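Local coordinates for protein peroxisomal catalase (Pichia angusta, PDB 2XQ1) that is a heme-containing, homotetrameric catalase that probably protects yeast cells by breaking down hydrogen peroxide from peroxisomal oxidases into water and oxygen, at residues T117-R122 against M189-N194; P154-T159 against D176-N181. All coordinates share one frame; numbering follows the deposited sequence.

Contact 1: T117-R122 against M189-N194; sequences TARDPR and MYLFSN
Arg119 reaches from the loop between strands 98-107 and 122-130 of the catalase β-barrel to the C-terminal end of helix 185-192, where its guanidinium meets the carbonyls of Leu191, in the last turn, and of Ser193, just past the helix. Its CB points toward the helix, and the chain bends at chi3 (-79°), turning NE to the Leu191 carbonyl. Arg119 NE donates to Leu191 O over 2.8 Å with an N-H...O angle of 146°, the oxygen lying in the guanidinium plane. Arg119 NH2 adds a weak bond to Ser193 O at 3.5 Å, while NH1 forms a salt bridge to Asp239, so all three nitrogens have partners. The aliphatic part works separately. Arg119 CG touches Leu191 CD1 at 3.7 Å, and Arg119 CD sits over one face of the Phe192 ring, 4.2 Å from its centroid and 26° off the normal, displaced toward the rim. This is a CH-π contact; Trp175 also meets the Phe192 ring.

At Asp120 the backbone makes the approach: Asp120 CA lies 3.7 Å from Leu191 CD1. Its CB points away from 189-194, and OD2 accepts the backbone N-H of Gly109. Backbone hydrogen bonding between Asp120 and Gly196 ties the loop to the chain just beyond the helix.

Pro121 brings its ring to the same methyl, Pro121 CD to Leu191 CD1 at 4.2 Å; CD1 of Leu191 thus fits against three successive residues of the loop. Arg122 does not touch 189-194 but bonds within the loop. Its guanidinium folds back on the preceding residues: Arg122 NH1 donates to Pro121 O at 3.3 Å from above that carbonyl's plane, and Arg122 NH2 donates to Ala118 O at 2.8 Å.

Contact 2: P154-T159 against D176-N181; sequences PHFIHT and DYLTAN
Phe156 and Tyr177 form the closest CA pair between helices 154-159 and 176-180, whose axes approach to 9.9 Å and run at 138°, nearer antiparallel than parallel. Tyr177 lies at the centre of the contacts, touching Phe156, Thr159 and His155. Its CG is anti to the backbone N (chi1 174°), which carries it toward 154-159, and the ring presents one face to Phe156: Phe156 CA stands over the centre of the Tyr177 ring, 4.0 Å from the centroid, in a CH-π contact. Phe156 CB adds a 3.7 Å approach to Tyr177 CE2. The two aromatic planes are 52° apart, an oblique pairing, and Phe156 also stacks on Phe146. Over the other face of the Tyr177 ring sits Asn181 ND2, donating to the Tyr177 backbone O. Nearer the ring's base, Thr159 OG1 lies 3.6 Å from Tyr177 CB while bonding in its own helix to Phe156 O. An alanine in place of Tyr177 removes the ring and would probably open a gap between Phe156 and Asn181, leaving Phe156 CA and CB without their aromatic partner. Van der Waals and CH-π contacts make up this interface, suggesting that the fit of the rings, more than polar pairing, holds these two segments together.

In the fold
Contact 2 is nested along the chain inside the loop closed by contact 1, in the order 117-122, 154-159, 176-181, 189-194. Their centres are 16 Å apart and their nearest atoms about 5 Å apart, without touching; the consecutive helices 171-180 and 185-192 connect them. Both approach the heme: the side chains of Pro121 and Phe156 each lie about 8 Å from it, and that of Pro121 about 5 Å from the side chain of Asn140, a predicted active-site residue. Contact 1 joins barrel loop to helix within one chain, whereas contact 2 also lies at the tetramer interface, where helix 154-159 and Asp176 meet neighbouring subunits.

Contact 1: T117-R122 against M189-N194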
loop_
_atom_site.group_PDB
_atom_site.type_symbol
_atom_site.label_atom_id
_atom_site.label_comp_id
_atom_site.label_asym_id
_atom_site.label_seq_id
_atom_site.Cartn_x
_atom_site.Cartn_y
_atom_site.Cartn_z
ATOM N N THR O 117 -17.299 24.840 -11.143
ATOM C CA THR O 117 -17.605 25.662 -12.320
ATOM C C THR O 117 -16.361 25.996 -13.167
ATOM O O THR O 117 -16.355 26.915 -13.991
ATOM C CB THR O 117 -18.358 26.950 -11.920
ATOM O OG1 THR O 117 -17.588 27.676 -10.962
ATOM C CG2 THR O 117 -19.707 26.617 -11.327
ATOM N N ALA O 118 -15.299 25.240 -12.943
ATOM C CA ALA O 118 -14.164 25.234 -13.840
ATOM C C ALA O 118 -14.601 24.848 -15.255
ATOM O O ALA O 118 -15.503 24.022 -15.446
ATOM C CB ALA O 118 -13.129 24.249 -13.341
ATOM N N ARG O 119 -13.958 25.469 -16.240
ATOM C CA ARG O 119 -14.086 25.076 -17.638
ATOM C C ARG O 119 -13.456 23.679 -17.841
ATOM O O ARG O 119 -12.270 23.475 -17.594
ATOM C CB ARG O 119 -13.440 26.150 -18.539
ATOM C CG ARG O 119 -13.130 25.686 -19.956
ATOM C CD ARG O 119 -13.091 26.822 -20.984
ATOM N NE ARG O 119 -14.432 27.223 -21.390
ATOM C CZ ARG O 119 -14.952 28.403 -21.098
ATOM N NH1 ARG O 119 -14.226 29.284 -20.427
ATOM N NH2 ARG O 119 -16.183 28.706 -21.484
ATOM N N ASP O 120 -14.267 22.716 -18.256
ATOM C CA ASP O 120 -13.845 21.338 -18.432
ATOM C C ASP O 120 -14.992 20.544 -19.033
ATOM O O ASP O 120 -16.143 20.955 -18.939
ATOM C CB ASP O 120 -13.488 20.730 -17.086
ATOM C CG ASP O 120 -11.989 20.431 -16.938
ATOM O OD1 ASP O 120 -11.243 20.496 -17.942
ATOM O OD2 ASP O 120 -11.545 20.088 -15.812
ATOM N N PRO O 121 -14.693 19.388 -19.664
ATOM C CA PRO O 121 -15.794 18.488 -19.973
ATOM C C PRO O 121 -16.426 18.123 -18.641
ATOM O O PRO O 121 -15.910 18.533 -17.585
ATOM C CB PRO O 121 -15.095 17.262 -20.557
ATOM C CG PRO O 121 -13.795 17.679 -20.923
ATOM C CD PRO O 121 -13.398 18.783 -20.013
ATOM N N ARG O 122 -17.542 17.399 -18.662
ATOM C CA ARG O 122 -18.059 16.844 -17.401
ATOM C C ARG O 122 -18.208 15.350 -17.553
ATOM O O ARG O 122 -18.631 14.883 -18.622
ATOM C CB ARG O 122 -19.392 17.479 -16.953
ATOM C CG ARG O 122 -19.350 18.974 -16.658
ATOM C CD ARG O 122 -18.539 19.290 -15.422
ATOM N NE ARG O 122 -18.647 20.693 -15.012
ATOM C CZ ARG O 122 -17.868 21.677 -15.470
ATOM N NH1 ARG O 122 -16.928 21.427 -16.375
ATOM N NH2 ARG O 122 -18.025 22.923 -15.020
ATOM N N MET O 189 -13.259 23.103 -29.452
ATOM C CA MET O 189 -14.302 24.053 -29.778
ATOM C C MET O 189 -15.485 23.953 -28.793
ATOM O O MET O 189 -16.019 24.966 -28.332
ATOM C CB MET O 189 -14.715 23.878 -31.242
ATOM C CG MET O 189 -13.675 24.452 -32.228
ATOM S SD MET O 189 -14.121 24.229 -33.969
ATOM C CE MET O 189 -15.357 25.502 -34.170
ATOM N N TYR O 190 -15.874 22.726 -28.460
ATOM C CA TYR O 190 -16.918 22.523 -27.479
ATOM C C TYR O 190 -16.444 23.162 -26.199
ATOM O O TYR O 190 -17.162 23.954 -25.589
ATOM C CB TYR O 190 -17.182 21.036 -27.246
ATOM C CG TYR O 190 -18.186 20.432 -28.185
ATOM C CD1 TYR O 190 -17.849 20.175 -29.513
ATOM C CD2 TYR O 190 -19.481 20.100 -27.748
ATOM C CE1 TYR O 190 -18.771 19.594 -30.415
ATOM C CE2 TYR O 190 -20.428 19.509 -28.633
ATOM C CZ TYR O 190 -20.059 19.256 -29.983
ATOM O OH TYR O 190 -20.929 18.685 -30.919
ATOM N N LEU O 191 -15.219 22.830 -25.807
ATOM C CA LEU O 191 -14.702 23.224 -24.517
ATOM C C LEU O 191 -14.734 24.739 -24.323
ATOM O O LEU O 191 -14.977 25.237 -23.223
ATOM C CB LEU O 191 -13.284 22.694 -24.351
ATOM C CG LEU O 191 -12.525 23.162 -23.121
ATOM C CD1 LEU O 191 -13.149 22.579 -21.897
ATOM C CD2 LEU O 191 -11.130 22.712 -23.260
ATOM N N PHE O 192 -14.480 25.476 -25.389
ATOM C CA PHE O 192 -14.393 26.911 -25.237
ATOM C C PHE O 192 -15.665 27.632 -25.643
ATOM O O PHE O 192 -15.807 28.816 -25.402
ATOM C CB PHE O 192 -13.155 27.465 -25.930
ATOM C CG PHE O 192 -11.890 27.258 -25.142
ATOM C CD1 PHE O 192 -11.477 28.192 -24.197
ATOM C CD2 PHE O 192 -11.107 26.124 -25.326
ATOM C CE1 PHE O 192 -10.305 27.995 -23.456
ATOM C CE2 PHE O 192 -9.920 25.936 -24.587
ATOM C CZ PHE O 192 -9.533 26.870 -23.661
ATOM N N SER O 193 -16.602 26.907 -26.237
ATOM C CA SER O 193 -17.932 27.440 -26.404
ATOM C C SER O 193 -18.483 27.429 -24.985
ATOM O O SER O 193 -17.814 26.981 -24.049
ATOM C CB SER O 193 -18.763 26.542 -27.314
ATOM O OG SER O 193 -19.217 25.407 -26.583
ATOM N N ASN O 194 -19.701 27.899 -24.810
ATOM C CA ASN O 194 -20.220 27.974 -23.472
ATOM C C ASN O 194 -20.538 26.608 -22.891
ATOM O O ASN O 194 -20.824 26.488 -21.708
ATOM C CB ASN O 194 -21.429 28.901 -23.431
ATOM C CG ASN O 194 -21.047 30.354 -23.558
ATOM O OD1 ASN O 194 -20.008 30.789 -23.053
ATOM N ND2 ASN O 194 -21.893 31.120 -24.224
#

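Contact 2: P154-T159 against D176-N181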
loop_
_atom_site.group_PDB
_atom_site.type_symbol
_atom_site.label_atom_id
_atom_site.label_comp_id
_atom_site.label_asym_id
_atom_site.label_seq_id
_atom_site.Cartn_x
_atom_site.Cartn_y
_atom_site.Cartn_z
ATOM N N PRO O 154 -2.085 10.294 -21.374
ATOM C CA PRO O 154 -1.292 10.902 -20.302
ATOM C C PRO O 154 -0.591 12.196 -20.745
ATOM O O PRO O 154 -0.451 13.116 -19.915
ATOM C CB PRO O 154 -0.263 9.823 -19.966
ATOM C CG PRO O 154 -0.814 8.563 -20.519
ATOM C CD PRO O 154 -1.627 8.929 -21.703
ATOM N N HIS O 155 -0.166 12.257 -22.027
ATOM C CA HIS O 155 0.372 13.492 -22.629
ATOM C C HIS O 155 -0.649 14.604 -22.514
ATOM O O HIS O 155 -0.363 15.650 -21.918
ATOM C CB HIS O 155 0.768 13.281 -24.097
ATOM C CG HIS O 155 1.787 12.197 -24.296
ATOM N ND1 HIS O 155 3.129 12.454 -24.508
ATOM C CD2 HIS O 155 1.665 10.845 -24.289
ATOM C CE1 HIS O 155 3.785 11.312 -24.630
ATOM N NE2 HIS O 155 2.923 10.319 -24.503
ATOM N N PHE O 156 -1.849 14.361 -23.054
ATOM C CA PHE O 156 -2.880 15.377 -23.060
ATOM C C PHE O 156 -3.185 15.802 -21.609
ATOM O O PHE O 156 -3.075 16.988 -21.241
ATOM C CB PHE O 156 -4.121 14.872 -23.766
ATOM C CG PHE O 156 -5.356 15.632 -23.405
ATOM C CD1 PHE O 156 -5.561 16.938 -23.860
ATOM C CD2 PHE O 156 -6.319 15.054 -22.587
ATOM C CE1 PHE O 156 -6.724 17.657 -23.511
ATOM C CE2 PHE O 156 -7.494 15.769 -22.260
ATOM C CZ PHE O 156 -7.685 17.073 -22.725
ATOM N N ILE O 157 -3.522 14.826 -20.772
ATOM C CA ILE O 157 -3.875 15.157 -19.411
ATOM C C ILE O 157 -2.781 15.974 -18.783
ATOM O O ILE O 157 -3.083 16.974 -18.154
ATOM C CB ILE O 157 -4.234 13.921 -18.522
ATOM C CG1 ILE O 157 -5.553 13.278 -18.998
ATOM C CG2 ILE O 157 -4.355 14.335 -17.062
ATOM C CD1 ILE O 157 -6.751 14.241 -19.041
ATOM N N HIS O 158 -1.520 15.582 -18.957
ATOM C CA HIS O 158 -0.440 16.301 -18.264
ATOM C C HIS O 158 -0.462 17.788 -18.547
ATOM O O HIS O 158 -0.298 18.606 -17.612
ATOM C CB HIS O 158 0.931 15.756 -18.605
ATOM C CG HIS O 158 1.272 14.529 -17.847
ATOM N ND1 HIS O 158 2.271 13.671 -18.240
ATOM C CD2 HIS O 158 0.722 13.989 -16.736
ATOM C CE1 HIS O 158 2.340 12.663 -17.386
ATOM N NE2 HIS O 158 1.410 12.834 -16.463
ATOM N N THR O 159 -0.690 18.123 -19.821
ATOM C CA THR O 159 -0.678 19.493 -20.270
ATOM C C THR O 159 -1.901 20.234 -19.788
ATOM O O THR O 159 -1.896 21.460 -19.782
ATOM C CB THR O 159 -0.596 19.579 -21.799
ATOM O OG1 THR O 159 -1.796 19.035 -22.385
ATOM C CG2 THR O 159 0.635 18.795 -22.319
ATOM N N ASP O 176 0.306 24.247 -26.600
ATOM C CA ASP O 176 1.381 23.561 -27.283
ATOM C C ASP O 176 0.858 22.191 -27.691
ATOM O O ASP O 176 0.942 21.812 -28.872
ATOM C CB ASP O 176 2.627 23.471 -26.389
ATOM C CG ASP O 176 3.780 22.670 -27.031
ATOM O OD1 ASP O 176 3.885 22.649 -28.275
ATOM O OD2 ASP O 176 4.617 22.076 -26.298
ATOM N N TYR O 177 0.275 21.463 -26.736
ATOM C CA TYR O 177 -0.230 20.115 -27.031
ATOM C C TYR O 177 -1.375 20.173 -28.038
ATOM O O TYR O 177 -1.290 19.590 -29.112
ATOM C CB TYR O 177 -0.663 19.324 -25.778
ATOM C CG TYR O 177 -1.294 18.021 -26.168
ATOM C CD1 TYR O 177 -0.523 16.893 -26.367
ATOM C CD2 TYR O 177 -2.664 17.941 -26.427
ATOM C CE1 TYR O 177 -1.090 15.702 -26.774
ATOM C CE2 TYR O 177 -3.252 16.756 -26.844
ATOM C CZ TYR O 177 -2.456 15.643 -27.015
ATOM O OH TYR O 177 -3.005 14.459 -27.420
ATOM N N LEU O 178 -2.449 20.871 -27.689
ATOM C CA LEU O 178 -3.619 20.871 -28.553
ATOM C C LEU O 178 -3.237 21.256 -29.967
ATOM O O LEU O 178 -3.632 20.569 -30.890
ATOM C CB LEU O 178 -4.696 21.794 -28.035
ATOM C CG LEU O 178 -5.201 21.342 -26.690
ATOM C CD1 LEU O 178 -5.924 22.491 -26.050
ATOM C CD2 LEU O 178 -6.089 20.192 -26.879
ATOM N N THR O 179 -2.448 22.317 -30.133
ATOM C CA THR O 179 -2.133 22.821 -31.483
ATOM C C THR O 179 -1.260 21.879 -32.310
ATOM O O THR O 179 -1.381 21.849 -33.548
ATOM C CB THR O 179 -1.479 24.212 -31.484
ATOM O OG1 THR O 179 -0.329 24.182 -30.636
ATOM C CG2 THR O 179 -2.455 25.281 -31.000
ATOM N N ALA O 180 -0.398 21.124 -31.629
ATOM C CA ALA O 180 0.443 20.130 -32.279
ATOM C C ALA O 180 -0.369 18.895 -32.692
ATOM O O ALA O 180 0.076 18.125 -33.550
ATOM C CB ALA O 180 1.552 19.741 -31.374
ATOM N N ASN O 181 -1.554 18.710 -32.096
ATOM C CA ASN O 181 -2.420 17.560 -32.398
ATOM C C ASN O 181 -3.810 17.999 -32.848
ATOM O O ASN O 181 -4.766 18.001 -32.064
ATOM C CB ASN O 181 -2.493 16.585 -31.216
ATOM C CG ASN O 181 -1.122 16.316 -30.587
ATOM O OD1 ASN O 181 -0.425 15.382 -30.981
ATOM N ND2 ASN O 181 -0.734 17.130 -29.609
#